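Local coordinates for hydroxylase (Rhodococcus sp., PDB 2OR0), which probably catalyses a flavin-dependent hydroxylation with molecular oxygen, as a member of a family related to the acyl-CoA dehydrogenases, at residues L26-V31 with G72-H77; L56-G61 with D126-S131; T84-A89 with A307-L312. All blocks are in the same frame, centred on the assembly; numbering follows the deposited sequence. Where two conformers were deposited one is given.

Interaction 1 of 3, residues L26-V31 with G72-H77; sequences LDRIEV and GGYEVH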
loop_
_atom_site.group_PDB
_atom_site.type_symbol
_atom_site.label_atom_id
_atom_site.label_comp_id
_atom_site.label_asym_id
_atom_site.label_seq_id
_atom_site.Cartn_x
_atom_site.Cartn_y
_atom_site.Cartn_z
ATOM N N LEU A 26 -9.178 -8.814 -11.134
ATOM C CA LEU A 26 -8.143 -8.567 -12.156
ATOM C C LEU A 26 -8.655 -8.662 -13.607
ATOM O O LEU A 26 -8.214 -7.901 -14.462
ATOM C CB LEU A 26 -6.925 -9.466 -11.941
ATOM C CG LEU A 26 -5.581 -9.093 -12.600
ATOM C CD1 LEU A 26 -5.237 -7.589 -12.545
ATOM C CD2 LEU A 26 -4.470 -9.901 -11.951
ATOM N N ASP A 27 -9.598 -9.569 -13.876
ATOM C CA ASP A 27 -10.226 -9.667 -15.207
ATOM C C ASP A 27 -11.035 -8.417 -15.512
ATOM O O ASP A 27 -11.030 -7.946 -16.650
ATOM C CB ASP A 27 -11.166 -10.880 -15.314
ATOM C CG ASP A 27 -10.448 -12.204 -15.161
ATOM O OD1 ASP A 27 -9.330 -12.364 -15.719
ATOM O OD2 ASP A 27 -11.023 -13.091 -14.490
ATOM N N ARG A 28 -11.742 -7.897 -14.507
ATOM C CA ARG A 28 -12.499 -6.641 -14.667
ATOM C C ARG A 28 -11.594 -5.422 -14.927
ATOM O O ARG A 28 -11.927 -4.543 -15.717
ATOM C CB ARG A 28 -13.378 -6.370 -13.450
ATOM C CG ARG A 28 -14.412 -7.427 -13.169
ATOM C CD ARG A 28 -15.404 -6.904 -12.177
ATOM N NE ARG A 28 -15.460 -7.754 -11.001
ATOM C CZ ARG A 28 -16.037 -7.402 -9.853
ATOM N NH1 ARG A 28 -16.605 -6.201 -9.717
ATOM N NH2 ARG A 28 -16.031 -8.249 -8.834
ATOM N N ILE A 29 -10.456 -5.388 -14.248
ATOM C CA ILE A 29 -9.414 -4.382 -14.471
ATOM C C ILE A 29 -8.866 -4.467 -15.906
ATOM O O ILE A 29 -8.674 -3.442 -16.571
ATOM C CB ILE A 29 -8.278 -4.544 -13.418
ATOM C CG1 ILE A 29 -8.781 -4.154 -12.015
ATOM C CG2 ILE A 29 -7.007 -3.757 -13.811
ATOM C CD1 ILE A 29 -9.145 -2.659 -11.855
ATOM N N GLU A 30 -8.652 -5.696 -16.385
ATOM C CA GLU A 30 -8.066 -5.922 -17.707
ATOM C C GLU A 30 -9.007 -5.366 -18.762
ATOM O O GLU A 30 -8.564 -4.763 -19.736
ATOM C CB GLU A 30 -7.782 -7.415 -17.946
ATOM C CG GLU A 30 -6.502 -7.971 -17.242
ATOM C CD GLU A 30 -6.421 -9.531 -17.205
ATOM O OE1 GLU A 30 -6.978 -10.214 -18.120
ATOM O OE2 GLU A 30 -5.792 -10.077 -16.255
ATOM N N VAL A 31 -10.313 -5.544 -18.531
ATOM C CA VAL A 31 -11.353 -5.044 -19.422
ATOM C C VAL A 31 -11.325 -3.517 -19.537
ATOM O O VAL A 31 -11.479 -2.978 -20.631
ATOM C CB VAL A 31 -12.762 -5.572 -19.020
ATOM C CG1 VAL A 31 -13.878 -4.798 -19.728
ATOM C CG2 VAL A 31 -12.897 -7.083 -19.333
ATOM N N GLY A 72 -20.093 -7.392 1.340
ATOM C CA GLY A 72 -19.915 -7.346 -0.115
ATOM C C GLY A 72 -18.504 -7.658 -0.603
ATOM O O GLY A 72 -18.232 -7.564 -1.812
ATOM N N GLY A 73 -17.628 -8.053 0.322
ATOM C CA GLY A 73 -16.212 -8.238 0.038
ATOM C C GLY A 73 -15.917 -9.627 -0.495
ATOM O O GLY A 73 -16.799 -10.480 -0.523
ATOM N N TYR A 74 -14.675 -9.856 -0.909
ATOM C CA TYR A 74 -14.299 -11.122 -1.545
ATOM C C TYR A 74 -13.409 -12.001 -0.712
ATOM O O TYR A 74 -13.192 -13.143 -1.081
ATOM C CB TYR A 74 -13.629 -10.891 -2.900
ATOM C CG TYR A 74 -14.430 -10.028 -3.806
ATOM C CD1 TYR A 74 -15.682 -10.434 -4.262
ATOM C CD2 TYR A 74 -13.951 -8.793 -4.204
ATOM C CE1 TYR A 74 -16.431 -9.615 -5.100
ATOM C CE2 TYR A 74 -14.689 -7.974 -5.035
ATOM C CZ TYR A 74 -15.917 -8.383 -5.470
ATOM O OH TYR A 74 -16.630 -7.554 -6.298
ATOM N N GLU A 75 -12.900 -11.488 0.409
ATOM C CA GLU A 75 -11.919 -12.207 1.237
ATOM C C GLU A 75 -10.885 -13.031 0.468
ATOM O O GLU A 75 -10.575 -14.172 0.854
ATOM C CB GLU A 75 -12.611 -13.086 2.291
ATOM C CG GLU A 75 -13.682 -12.341 3.076
ATOM C CD GLU A 75 -14.528 -13.247 3.977
ATOM O OE1 GLU A 75 -14.133 -14.413 4.226
ATOM O OE2 GLU A 75 -15.587 -12.761 4.439
ATOM N N VAL A 76 -10.306 -12.443 -0.586
ATOM C CA VAL A 76 -9.307 -13.160 -1.398
ATOM C C VAL A 76 -8.066 -13.589 -0.602
ATOM O O VAL A 76 -7.773 -13.044 0.465
ATOM C CB VAL A 76 -8.948 -12.400 -2.727
ATOM C CG1 VAL A 76 -10.216 -12.048 -3.480
ATOM C CG2 VAL A 76 -8.114 -11.145 -2.466
ATOM N N HIS A 77 -7.364 -14.603 -1.121
ATOM C CA HIS A 77 -6.071 -15.032 -0.606
ATOM C C HIS A 77 -5.116 -13.839 -0.803
ATOM O O HIS A 77 -5.202 -13.160 -1.817
ATOM C CB HIS A 77 -5.579 -16.239 -1.434
ATOM C CG HIS A 77 -4.330 -16.871 -0.915
ATOM N ND1 HIS A 77 -3.067 -16.407 -1.229
ATOM C CD2 HIS A 77 -4.146 -17.930 -0.094
ATOM C CE1 HIS A 77 -2.165 -17.152 -0.618
ATOM N NE2 HIS A 77 -2.793 -18.082 0.080
#
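A lone side-chain hydrogen bond between Arg-28 and Tyr-74 makes up this surface contact, tying the first helix of the model, 24-31, to the loop that precedes helix 78-91. Arg-28 NH2 donates to Tyr-74 OH at 2.7 Å, and the N-H points almost straight at the oxygen, with an angle of 160° at the hydrogen. The hydroxyl lies close to the guanidinium plane, at the edge of the group, while the phenol ring stands nearly perpendicular to that plane (88°). The two side chains reach for each other from opposite directions. A bend at chi3 (-122°) turns the end of the otherwise stretched arginine to offer NH2; Arg-28 NH1 stays 3.7 Å from Tyr-74 OH and instead lies beside Ser-60 O, at the end of helix 51-60.

The base of the tyrosine is fixed by a backbone hydrogen bond to Arg-64, and Gly-72 O sits over the rim of one ring face. On the helix side, Ile-29 packs against Val-88 and Leu-91, whereas Val-76 of the loop rests on Phe-81 of the same helix 78-91.

Since the phenol oxygen acts as acceptor here, its own proton could be offered to another partner. A positive guanidinium at this distance would be expected to draw electron density toward that oxygen and make the hydroxyl a somewhat stronger donor.

Interaction 2 of 3, residues L56-G61 with D126-S131; sequences LLRDSG and DTWMAS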
loop_
_atom_site.group_PDB
_atom_site.type_symbol
_atom_site.label_atom_id
_atom_site.label_comp_id
_atom_site.label_asym_id
_atom_site.label_seq_id
_atom_site.Cartn_x
_atom_site.Cartn_y
_atom_site.Cartn_z
ATOM N N LEU A 56 -13.533 3.781 -11.878
ATOM C CA LEU A 56 -12.977 2.558 -12.443
ATOM C C LEU A 56 -12.498 1.572 -11.379
ATOM O O LEU A 56 -12.758 0.377 -11.481
ATOM C CB LEU A 56 -11.841 2.900 -13.415
ATOM C CG LEU A 56 -12.355 3.597 -14.686
ATOM C CD1 LEU A 56 -11.216 4.080 -15.542
ATOM C CD2 LEU A 56 -13.262 2.687 -15.471
ATOM N N LEU A 57 -11.817 2.065 -10.350
ATOM C CA LEU A 57 -11.410 1.202 -9.241
ATOM C C LEU A 57 -12.575 0.755 -8.372
ATOM O O LEU A 57 -12.618 -0.401 -7.950
ATOM C CB LEU A 57 -10.372 1.888 -8.331
ATOM C CG LEU A 57 -9.054 2.345 -8.942
ATOM C CD1 LEU A 57 -8.301 3.167 -7.899
ATOM C CD2 LEU A 57 -8.220 1.144 -9.434
ATOM N N ARG A 58 -13.486 1.681 -8.063
ATOM C CA ARG A 58 -14.608 1.370 -7.186
ATOM C C ARG A 58 -15.486 0.293 -7.821
ATOM O O ARG A 58 -15.808 -0.690 -7.178
ATOM C CB ARG A 58 -15.451 2.614 -6.877
ATOM C CG ARG A 58 -16.342 2.466 -5.627
ATOM C CD ARG A 58 -17.097 3.756 -5.343
ATOM N NE ARG A 58 -16.193 4.908 -5.206
ATOM C CZ ARG A 58 -15.784 5.427 -4.045
ATOM N NH1 ARG A 58 -16.198 4.932 -2.889
ATOM N NH2 ARG A 58 -14.969 6.468 -4.038
ATOM N N ASP A 59 -15.841 0.496 -9.087
ATOM C CA ASP A 59 -16.695 -0.430 -9.838
ATOM C C ASP A 59 -16.071 -1.797 -10.097
ATOM O O ASP A 59 -16.793 -2.780 -10.274
ATOM C CB ASP A 59 -17.081 0.178 -11.191
ATOM C CG ASP A 59 -17.932 1.431 -11.052
ATOM O OD1 ASP A 59 -18.500 1.671 -9.959
ATOM O OD2 ASP A 59 -18.036 2.178 -12.049
ATOM N N SER A 60 -14.742 -1.864 -10.158
ATOM C CA SER A 60 -14.041 -3.130 -10.434
ATOM C C SER A 60 -14.090 -4.060 -9.238
ATOM O O SER A 60 -13.798 -5.256 -9.367
ATOM C CB SER A 60 -12.576 -2.859 -10.773
ATOM O OG SER A 60 -11.816 -2.655 -9.570
ATOM N N GLY A 61 -14.450 -3.514 -8.073
ATOM C CA GLY A 61 -14.397 -4.252 -6.818
ATOM C C GLY A 61 -13.011 -4.359 -6.190
ATOM O O GLY A 61 -12.832 -5.083 -5.217
ATOM N N ASP A 126 -19.270 0.155 -0.738
ATOM C CA ASP A 126 -18.212 0.808 -1.499
ATOM C C ASP A 126 -17.696 2.102 -0.863
ATOM O O ASP A 126 -17.081 2.928 -1.542
ATOM C CB ASP A 126 -18.664 1.072 -2.941
ATOM C CG ASP A 126 -18.620 -0.178 -3.803
ATOM O OD1 ASP A 126 -17.715 -1.019 -3.600
ATOM O OD2 ASP A 126 -19.493 -0.312 -4.686
ATOM N N THR A 127 -17.933 2.255 0.434
ATOM C CA THR A 127 -17.413 3.374 1.211
ATOM C C THR A 127 -15.948 3.093 1.515
ATOM O O THR A 127 -15.617 2.011 2.034
ATOM C CB THR A 127 -18.209 3.544 2.535
ATOM O OG1 THR A 127 -19.577 3.812 2.221
ATOM C CG2 THR A 127 -17.665 4.697 3.368
ATOM N N TRP A 128 -15.083 4.058 1.190
ATOM C CA TRP A 128 -13.632 3.927 1.403
ATOM C C TRP A 128 -13.131 4.646 2.646
ATOM O O TRP A 128 -13.662 5.702 3.031
ATOM C CB TRP A 128 -12.843 4.476 0.209
ATOM C CG TRP A 128 -13.051 3.771 -1.082
ATOM C CD1 TRP A 128 -13.759 2.610 -1.300
ATOM C CD2 TRP A 128 -12.507 4.155 -2.359
ATOM N NE1 TRP A 128 -13.718 2.275 -2.638
ATOM C CE2 TRP A 128 -12.951 3.199 -3.308
ATOM C CE3 TRP A 128 -11.693 5.216 -2.790
ATOM C CZ2 TRP A 128 -12.600 3.271 -4.676
ATOM C CZ3 TRP A 128 -11.353 5.299 -4.153
ATOM C CH2 TRP A 128 -11.803 4.317 -5.074
HETATM N N MSE A 129 -12.083 4.068 3.245
HETATM C CA MSE A 129 -11.340 4.699 4.318
HETATM C C MSE A 129 -9.965 5.158 3.814
HETATM O O MSE A 129 -9.292 4.431 3.065
HETATM C CB MSE A 129 -11.146 3.749 5.497
HETATM C CG MSE A 129 -12.427 3.295 6.174
HETATM SE SE MSE A 129 -12.040 1.704 7.190
HETATM C CE MSE A 129 -12.507 0.514 5.689
ATOM N N ALA A 130 -9.567 6.352 4.266
ATOM C CA ALA A 130 -8.227 6.922 4.056
ATOM C C ALA A 130 -7.337 6.647 5.250
ATOM O O ALA A 130 -7.821 6.360 6.354
ATOM C CB ALA A 130 -8.308 8.453 3.801
ATOM N N SER A 131 -6.034 6.705 5.015
ATOM C CA SER A 131 -4.969 6.580 5.996
ATOM C C SER A 131 -4.476 7.993 6.368
ATOM O O SER A 131 -5.075 9.002 5.977
ATOM C CB SER A 131 -3.814 5.765 5.358
ATOM O OG SER A 131 -3.266 6.443 4.207
HETATM O O HOH W 1 -15.893 6.696 -0.093
HETATM O O HOH W 2 -18.269 -1.868 -6.884
#
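The guanidinium of Arg-58 lies flat on the indole of Trp-128, a cation-pi stack with planes only 11° apart. Arg-58 CZ sits 3.8 Å from the centroid of the Trp-128 six-membered ring, close to the ring normal, while NH1 reaches over the pyrrole side and NH2 over the benzene side. A chain leaving with CG anti to the backbone N (chi1 -161°) and bent at chi3 lays the group over this face.

Among the polar contacts, Arg-58 NH1 comes to 2.6 Å from Asp-126 O near the guanidinium plane, though the bond is poorly angled and weak. One water accepts from Trp-128 N and, weakly, from the same NH1. A second donates to Arg-58 O and Asp-126 OD2, so the Asp-126 carboxylate meets the helix through water and not through the arginine's charge.

Apolar contact comes from Arg-58 CG against Asp-126 CB at 3.8 Å and from Leu-57 CB near Trp-128 CH2 at 4.3 Å.

Helix 51-60 ends here in a Schellman motif at Gly-61. Arg-58 NH2 is further held by His-160 O, Leu-57 and Trp-128 both pack on helix 93-102, and the backbone beyond Trp-128 joins strand 163-170 as the short parallel strand 129-130.

Interaction 3 of 3, residues T84-A89 with A307-L312; sequences TVMGVA and ASRVSL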
loop_
_atom_site.group_PDB
_atom_site.type_symbol
_atom_site.label_atom_id
_atom_site.label_comp_id
_atom_site.label_asym_id
_atom_site.label_seq_id
_atom_site.Cartn_x
_atom_site.Cartn_y
_atom_site.Cartn_z
ATOM N N THR A 84 -3.279 -8.443 -7.899
ATOM C CA THR A 84 -4.227 -7.473 -8.435
ATOM C C THR A 84 -3.671 -6.036 -8.323
ATOM O O THR A 84 -3.749 -5.266 -9.275
ATOM C CB THR A 84 -5.617 -7.569 -7.747
ATOM O OG1 THR A 84 -6.044 -8.947 -7.723
ATOM C CG2 THR A 84 -6.628 -6.717 -8.516
ATOM N N VAL A 85 -3.138 -5.690 -7.157
ATOM C CA VAL A 85 -2.471 -4.400 -6.948
ATOM C C VAL A 85 -1.353 -4.197 -7.997
ATOM O O VAL A 85 -1.318 -3.171 -8.691
ATOM C CB VAL A 85 -1.899 -4.313 -5.533
ATOM C CG1 VAL A 85 -1.012 -3.064 -5.363
ATOM C CG2 VAL A 85 -3.032 -4.307 -4.489
HETATM N N MSE A 86 -0.468 -5.192 -8.123
HETATM C CA MSE A 86 0.587 -5.128 -9.121
HETATM C C MSE A 86 0.012 -4.914 -10.500
HETATM O O MSE A 86 0.568 -4.171 -11.276
HETATM C CB MSE A 86 1.443 -6.385 -9.107
HETATM C CG MSE A 86 2.289 -6.541 -7.904
HETATM SE SE MSE A 86 3.232 -8.269 -7.946
HETATM C CE MSE A 86 3.935 -8.362 -6.160
ATOM N N GLY A 87 -1.111 -5.560 -10.807
ATOM C CA GLY A 87 -1.732 -5.403 -12.109
ATOM C C GLY A 87 -2.273 -4.004 -12.335
ATOM O O GLY A 87 -2.103 -3.436 -13.405
ATOM N N VAL A 88 -2.931 -3.443 -11.323
ATOM C CA VAL A 88 -3.456 -2.056 -11.408
ATOM C C VAL A 88 -2.282 -1.068 -11.506
ATOM O O VAL A 88 -2.295 -0.150 -12.356
ATOM C CB VAL A 88 -4.331 -1.676 -10.179
ATOM C CG1 VAL A 88 -4.827 -0.260 -10.323
ATOM C CG2 VAL A 88 -5.528 -2.590 -10.041
ATOM N N ALA A 89 -1.280 -1.272 -10.636
ATOM C CA ALA A 89 -0.073 -0.418 -10.562
ATOM C C ALA A 89 0.681 -0.336 -11.883
ATOM O O ALA A 89 1.203 0.741 -12.228
ATOM C CB ALA A 89 0.849 -0.861 -9.444
ATOM N N ALA A 307 12.303 -11.193 -9.282
ATOM C CA ALA A 307 12.715 -11.687 -7.970
ATOM C C ALA A 307 11.948 -11.006 -6.823
ATOM O O ALA A 307 11.655 -11.652 -5.799
ATOM C CB ALA A 307 14.202 -11.585 -7.752
ATOM N N SER A 308 11.600 -9.732 -7.013
ATOM C CA SER A 308 10.853 -8.984 -5.980
ATOM C C SER A 308 9.412 -9.442 -5.896
ATOM O O SER A 308 8.894 -9.674 -4.784
ATOM C CB SER A 308 10.897 -7.478 -6.245
ATOM O OG SER A 308 12.233 -6.988 -6.122
ATOM N N ARG A 309 8.760 -9.539 -7.056
ATOM C CA ARG A 309 7.377 -10.013 -7.147
ATOM C C ARG A 309 7.225 -11.381 -6.444
ATOM O O ARG A 309 6.379 -11.525 -5.555
ATOM C CB ARG A 309 6.920 -10.106 -8.609
ATOM C CG ARG A 309 5.614 -10.936 -8.816
ATOM C CD ARG A 309 5.316 -11.141 -10.317
ATOM N NE ARG A 309 4.591 -9.998 -10.905
ATOM C CZ ARG A 309 3.272 -9.932 -11.036
ATOM N NH1 ARG A 309 2.514 -10.958 -10.650
ATOM N NH2 ARG A 309 2.711 -8.853 -11.570
ATOM N N VAL A 310 8.073 -12.346 -6.798
ATOM C CA VAL A 310 7.935 -13.717 -6.286
ATOM C C VAL A 310 8.256 -13.793 -4.813
ATOM O O VAL A 310 7.549 -14.474 -4.071
ATOM C CB VAL A 310 8.751 -14.796 -7.098
ATOM C CG1 VAL A 310 8.428 -14.705 -8.610
ATOM C CG2 VAL A 310 10.217 -14.649 -6.874
ATOM N N SER A 311 9.298 -13.072 -4.394
ATOM C CA SER A 311 9.703 -13.039 -2.991
ATOM C C SER A 311 8.639 -12.511 -2.056
ATOM O O SER A 311 8.397 -13.086 -1.007
ATOM C CB SER A 311 10.949 -12.181 -2.827
ATOM O OG SER A 311 12.020 -12.897 -3.365
ATOM N N LEU A 312 8.060 -11.380 -2.420
ATOM C CA LEU A 312 7.024 -10.729 -1.610
ATOM C C LEU A 312 5.815 -11.660 -1.416
ATOM O O LEU A 312 5.271 -11.821 -0.306
ATOM C CB LEU A 312 6.554 -9.420 -2.292
ATOM C CG LEU A 312 5.472 -8.628 -1.526
ATOM C CD1 LEU A 312 5.939 -8.002 -0.210
ATOM C CD2 LEU A 312 4.831 -7.566 -2.407
#
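Met-86, present as selenomethionine, lays its selenium over the centre of the Arg-309 guanidinium, with Met-86 SE 3.5 Å from Arg-309 CZ. The selenium rests on the flat face of the cation while the arginine chain wraps round it: CG and NE of Arg-309 also lie near SE, and Arg-309 NH2 extends back along the methionine to within 3.7 Å of Met-86 CB. Beyond the selenium, the methyl reaches the opposite helix, where Met-86 CE touches Leu-312 CD2 and Arg-309 CA, both at 3.9 Å. No hydrogen bond spans the two segments, and the contact rests on dispersion between the guanidinium face and the polarisable selenium, which takes the place of the sulfur of methionine.

Shape explains the fit. Met-86 is extended beyond CG and carries SE and CE to the facing helix, whereas a turn at chi3 (-84°) folds the arginine back over the methionine.

In the second shell, a salt bridge from Arg-309 NE to Glu-267 of helix 250-277 restrains the guanidinium. Replacing Arg-309 by an alanine would probably leave Glu-267 without this positive mate and uncover one side of the Met-86 selenium. Leu-312 is backed by Leu-256 and Gln-341, and Ser-308 bonds to Ala-344 O and Arg-347 NH1, joining helix 292-324 to its neighbours 250-277 and 331-356. Val-85, one residue before the methionine, packs on Ala-260 and Ala-261.

The placing of helix 78-91 against helix 292-324 is consistent with the acyl-CoA dehydrogenase fold, in which an N-terminal helical domain, here through helix 78-91, is laid against the C-terminal helical bundle containing helix 292-324.

In the fold
From the N terminus, helix 24-31 opens interaction 1, which closes a 40-residue, largely helical loop at 72-77. Before that closure, 56-61 has already opened interaction 2, completed at 126-131; the two therefore cross, and they also touch in space. Interaction 3 opens at 84-89, inside the span of interaction 2, and closes only at 307-312, beyond the sheet, so it crosses interaction 2 but follows interaction 1 in series. None nests within another. Interactions 1 and 2 knit the N-terminal helices to their connecting loop and to the start of the sheet, while interaction 3 carries helix 78-91, which Ile-29 and Leu-57 both contact at Val-88, onto the C-terminal helices.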